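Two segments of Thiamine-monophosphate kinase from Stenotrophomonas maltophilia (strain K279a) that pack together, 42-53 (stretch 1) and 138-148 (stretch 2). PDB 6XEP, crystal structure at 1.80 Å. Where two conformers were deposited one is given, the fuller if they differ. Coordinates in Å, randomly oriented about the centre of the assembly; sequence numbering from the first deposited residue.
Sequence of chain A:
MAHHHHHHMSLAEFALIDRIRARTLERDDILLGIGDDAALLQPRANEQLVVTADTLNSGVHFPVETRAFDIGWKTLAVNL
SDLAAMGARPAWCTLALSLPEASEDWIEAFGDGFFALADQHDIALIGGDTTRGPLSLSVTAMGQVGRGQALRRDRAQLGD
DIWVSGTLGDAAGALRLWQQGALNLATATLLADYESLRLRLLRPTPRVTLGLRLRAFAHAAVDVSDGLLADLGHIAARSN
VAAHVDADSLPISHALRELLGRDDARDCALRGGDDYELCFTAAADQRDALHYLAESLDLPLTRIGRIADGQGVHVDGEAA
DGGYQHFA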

# COMPACT_ATOMS: atom_id res chain seq x y z
N GLN A 42 -13.22 -1.02 -11.81
CA GLN A 42 -13.40 -1.78 -13.05
C GLN A 42 -12.14 -1.70 -13.90
O GLN A 42 -11.90 -0.67 -14.56
CB GLN A 42 -14.61 -1.27 -13.83
CG GLN A 42 -14.92 -2.12 -15.07
CD GLN A 42 -15.16 -3.57 -14.72
OE1 GLN A 42 -16.16 -3.92 -14.10
NE2 GLN A 42 -14.24 -4.44 -15.13
N PRO A 43 -11.30 -2.73 -13.92
CA PRO A 43 -10.11 -2.69 -14.78
C PRO A 43 -10.52 -2.75 -16.24
O PRO A 43 -11.64 -3.16 -16.58
CB PRO A 43 -9.33 -3.95 -14.38
CG PRO A 43 -9.97 -4.42 -13.08
CD PRO A 43 -11.39 -3.99 -13.17
N ARG A 44 -9.61 -2.36 -17.12
CA ARG A 44 -9.84 -2.63 -18.54
C ARG A 44 -9.53 -4.10 -18.83
O ARG A 44 -8.47 -4.61 -18.46
CB ARG A 44 -9.01 -1.71 -19.43
CG ARG A 44 -9.34 -0.22 -19.23
CD ARG A 44 -8.58 0.63 -20.24
NE ARG A 44 -8.88 2.05 -20.14
CZ ARG A 44 -8.34 2.98 -20.92
NH1 ARG A 44 -8.66 4.26 -20.77
NH2 ARG A 44 -7.46 2.64 -21.87
N ALA A 45 -10.48 -4.76 -19.50
CA ALA A 45 -10.41 -6.21 -19.67
C ALA A 45 -9.19 -6.63 -20.48
O ALA A 45 -8.55 -7.64 -20.15
CB ALA A 45 -11.69 -6.70 -20.35
N ASN A 46 -8.86 -5.90 -21.54
CA ASN A 46 -7.72 -6.31 -22.37
C ASN A 46 -6.41 -5.70 -21.91
O ASN A 46 -5.38 -5.92 -22.56
CB ASN A 46 -7.96 -5.94 -23.84
N GLU A 47 -6.39 -4.97 -20.80
CA GLU A 47 -5.16 -4.38 -20.30
C GLU A 47 -4.68 -5.14 -19.06
O GLU A 47 -5.44 -5.87 -18.42
CB GLU A 47 -5.33 -2.89 -19.99
CG GLU A 47 -5.61 -2.10 -21.26
CD GLU A 47 -5.39 -0.61 -21.13
OE1 GLU A 47 -4.94 -0.16 -20.06
OE2 GLU A 47 -5.69 0.12 -22.10
N GLN A 48 -3.40 -4.99 -18.76
CA GLN A 48 -2.83 -5.58 -17.57
C GLN A 48 -2.58 -4.50 -16.53
O GLN A 48 -2.33 -3.33 -16.86
CB GLN A 48 -1.54 -6.33 -17.90
CG GLN A 48 -1.82 -7.60 -18.70
CD GLN A 48 -0.58 -8.14 -19.36
OE1 GLN A 48 0.09 -7.43 -20.11
NE2 GLN A 48 -0.26 -9.39 -19.08
N LEU A 49 -2.64 -4.90 -15.26
CA LEU A 49 -2.37 -4.01 -14.14
C LEU A 49 -0.92 -4.15 -13.71
O LEU A 49 -0.39 -5.26 -13.64
CB LEU A 49 -3.24 -4.34 -12.93
CG LEU A 49 -4.70 -3.96 -12.84
CD1 LEU A 49 -5.18 -4.46 -11.48
CD2 LEU A 49 -4.80 -2.48 -12.93
N VAL A 50 -0.31 -3.03 -13.36
CA VAL A 50 0.99 -3.03 -12.69
C VAL A 50 0.86 -2.18 -11.45
O VAL A 50 0.11 -1.20 -11.42
CB VAL A 50 2.15 -2.52 -13.56
CG1 VAL A 50 2.33 -3.41 -14.73
CG2 VAL A 50 1.91 -1.13 -14.02
N VAL A 51 1.57 -2.57 -10.40
CA VAL A 51 1.36 -1.99 -9.09
C VAL A 51 2.72 -1.61 -8.53
O VAL A 51 3.67 -2.40 -8.61
CB VAL A 51 0.65 -2.97 -8.15
CG1 VAL A 51 0.40 -2.32 -6.83
CG2 VAL A 51 -0.67 -3.42 -8.76
N THR A 52 2.80 -0.41 -7.96
CA THR A 52 4.01 0.09 -7.32
C THR A 52 3.68 0.50 -5.90
O THR A 52 2.54 0.86 -5.60
CB THR A 52 4.60 1.30 -8.05
OG1 THR A 52 3.71 2.42 -7.93
CG2 THR A 52 4.81 1.00 -9.51
N ALA A 53 4.68 0.46 -5.02
CA ALA A 53 4.44 0.86 -3.65
C ALA A 53 5.73 1.45 -3.10
O ALA A 53 6.81 0.91 -3.35
CB ALA A 53 4.01 -0.31 -2.76
N SER A 138 2.67 5.66 3.11
CA SER A 138 2.86 4.54 2.20
C SER A 138 1.79 4.62 1.12
O SER A 138 0.60 4.60 1.43
CB SER A 138 2.78 3.20 2.93
OG SER A 138 3.30 2.16 2.13
N VAL A 139 2.21 4.70 -0.14
CA VAL A 139 1.28 4.81 -1.25
C VAL A 139 1.45 3.60 -2.15
O VAL A 139 2.58 3.17 -2.43
CB VAL A 139 1.44 6.11 -2.05
CG1 VAL A 139 0.69 6.02 -3.39
CG2 VAL A 139 0.91 7.27 -1.28
N THR A 140 0.34 3.03 -2.56
CA THR A 140 0.32 1.99 -3.57
C THR A 140 -0.39 2.58 -4.76
O THR A 140 -1.51 3.08 -4.62
CB THR A 140 -0.40 0.74 -3.06
OG1 THR A 140 0.26 0.26 -1.90
CG2 THR A 140 -0.36 -0.36 -4.10
N ALA A 141 0.25 2.54 -5.93
CA ALA A 141 -0.33 3.09 -7.14
C ALA A 141 -0.51 1.98 -8.17
O ALA A 141 0.39 1.16 -8.38
CB ALA A 141 0.52 4.21 -7.70
N MET A 142 -1.67 1.97 -8.80
CA MET A 142 -2.03 0.96 -9.80
C MET A 142 -2.15 1.64 -11.15
O MET A 142 -2.88 2.62 -11.28
CB MET A 142 -3.35 0.28 -9.44
CG MET A 142 -3.28 -0.75 -8.32
SD MET A 142 -4.59 -0.52 -7.11
CE MET A 142 -4.04 1.02 -6.40
N GLY A 143 -1.44 1.11 -12.15
CA GLY A 143 -1.51 1.61 -13.51
C GLY A 143 -1.88 0.47 -14.45
O GLY A 143 -1.90 -0.69 -14.05
N GLN A 144 -2.18 0.82 -15.70
CA GLN A 144 -2.58 -0.19 -16.67
C GLN A 144 -1.75 -0.06 -17.93
O GLN A 144 -1.33 1.04 -18.30
CB GLN A 144 -4.08 -0.06 -16.97
CG GLN A 144 -4.91 -0.27 -15.72
CD GLN A 144 -6.39 -0.25 -15.96
OE1 GLN A 144 -7.02 -1.31 -16.13
NE2 GLN A 144 -6.97 0.94 -15.96
N VAL A 145 -1.50 -1.20 -18.58
CA VAL A 145 -0.72 -1.24 -19.81
C VAL A 145 -1.38 -2.20 -20.80
O VAL A 145 -1.86 -3.27 -20.41
CB VAL A 145 0.75 -1.68 -19.57
CG1 VAL A 145 1.50 -0.66 -18.79
CG2 VAL A 145 0.79 -3.04 -18.87
N GLY A 146 -1.39 -1.82 -22.07
CA GLY A 146 -1.83 -2.74 -23.10
C GLY A 146 -0.85 -3.89 -23.24
O GLY A 146 0.28 -3.84 -22.74
N ARG A 147 -1.28 -4.95 -23.92
CA ARG A 147 -0.44 -6.13 -24.06
C ARG A 147 0.87 -5.78 -24.75
O ARG A 147 0.88 -5.17 -25.82
CB ARG A 147 -1.18 -7.21 -24.86
N GLY A 148 1.99 -6.13 -24.10
CA GLY A 148 3.31 -5.89 -24.64
C GLY A 148 3.75 -4.45 -24.68
O GLY A 148 4.82 -4.16 -25.23

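Two neighbouring strands in an antiparallel sheet illustrate a general rule of β structure: the backbone polar groups of alternate residues satisfy one another across the gap, and a side chain can extend the pairing beyond the last of these bonds. In this thiamine-monophosphate kinase the strand that includes Gln48 to Ala53 runs against Ser138 to Val145, with 164° between their N-to-C directions and a closest axis approach of 4.6 Å.

Three hydrogen-bonded pairs form the ladder, and each uses both the amide and the carbonyl of both partners. Gln48 N donates to Val145 O at 2.8 Å, and Val145 N returns the bond to Gln48 O at 2.9 Å. The same exchange links Val50 N to Gly143 O and Gly143 N to Val50 O, both at 2.9 Å, and then Thr52 N to Ala141 O and Ala141 N to Thr52 O, again both at 2.9 Å. N-H...O angles between 157° and 172° show amides aimed almost straight at their acceptors. Alternating with these pairs are the non-hydrogen-bonded ones, Leu49 with Gln144, Val51 with Met142 and Ala53 with Thr140, where the α-carbons come closer, 4.3 to 4.6 Å between CA atoms against 5.3 Å in the bonded pairs. Here most of the CA-H groups approach carbonyls that already accept an amide from the opposite strand: Gln144 CA lies 3.2 Å from Gln48 O, and Val51 CA lies 3.4 Å from Ala141 O. Such contacts supplement the ladder without replacing any of its bonds.

The alternation also sorts the side chains. Gln48, Val50 and Thr52 share one face with Val145 and Ala141; there Val50 CG1 makes a loose apolar contact with Val145 CG2 at 4.4 Å, while Gly143, opposite Val50, contributes no side chain. Thr52 OG1 comes within 3.7 Å of Ala141 CB, a methyl that can offer it no hydrogen bond; the hydroxyl is satisfied elsewhere in the structure, as is Thr140 OG1. On the other face, Val51 CG2 packs on Met142 CG at 3.8 Å and Val51 CG1 on Thr140 CG2 at 3.4 Å. Leu49 CD2 reaches Gln144 CG at 3.6 Å, so the leucine covers the aliphatic part of an otherwise polar side chain.

Gln144 carries the pairing beyond the ladder. Its extended side chain, m at chi1 and t at chi2, brings OE1 to Arg44 N, which donates to it at 3.0 Å with an angle of 168°. A side-chain carbonyl thus takes the amide of a loop residue that lies outside the strand. The loop is braced from within as well. Arg44 to Glu47 form a type I turn, in which Glu47 N donates to Arg44 O at 3.2 Å, and the side chains of the same two residues form a salt bridge, Arg44 NH2 to Glu47 OE2 at 3.1 Å. Glu47 OE1, meanwhile, lies 3.2 Å from Gln144 CB, packing the carboxylate against the glutamine that holds the loop.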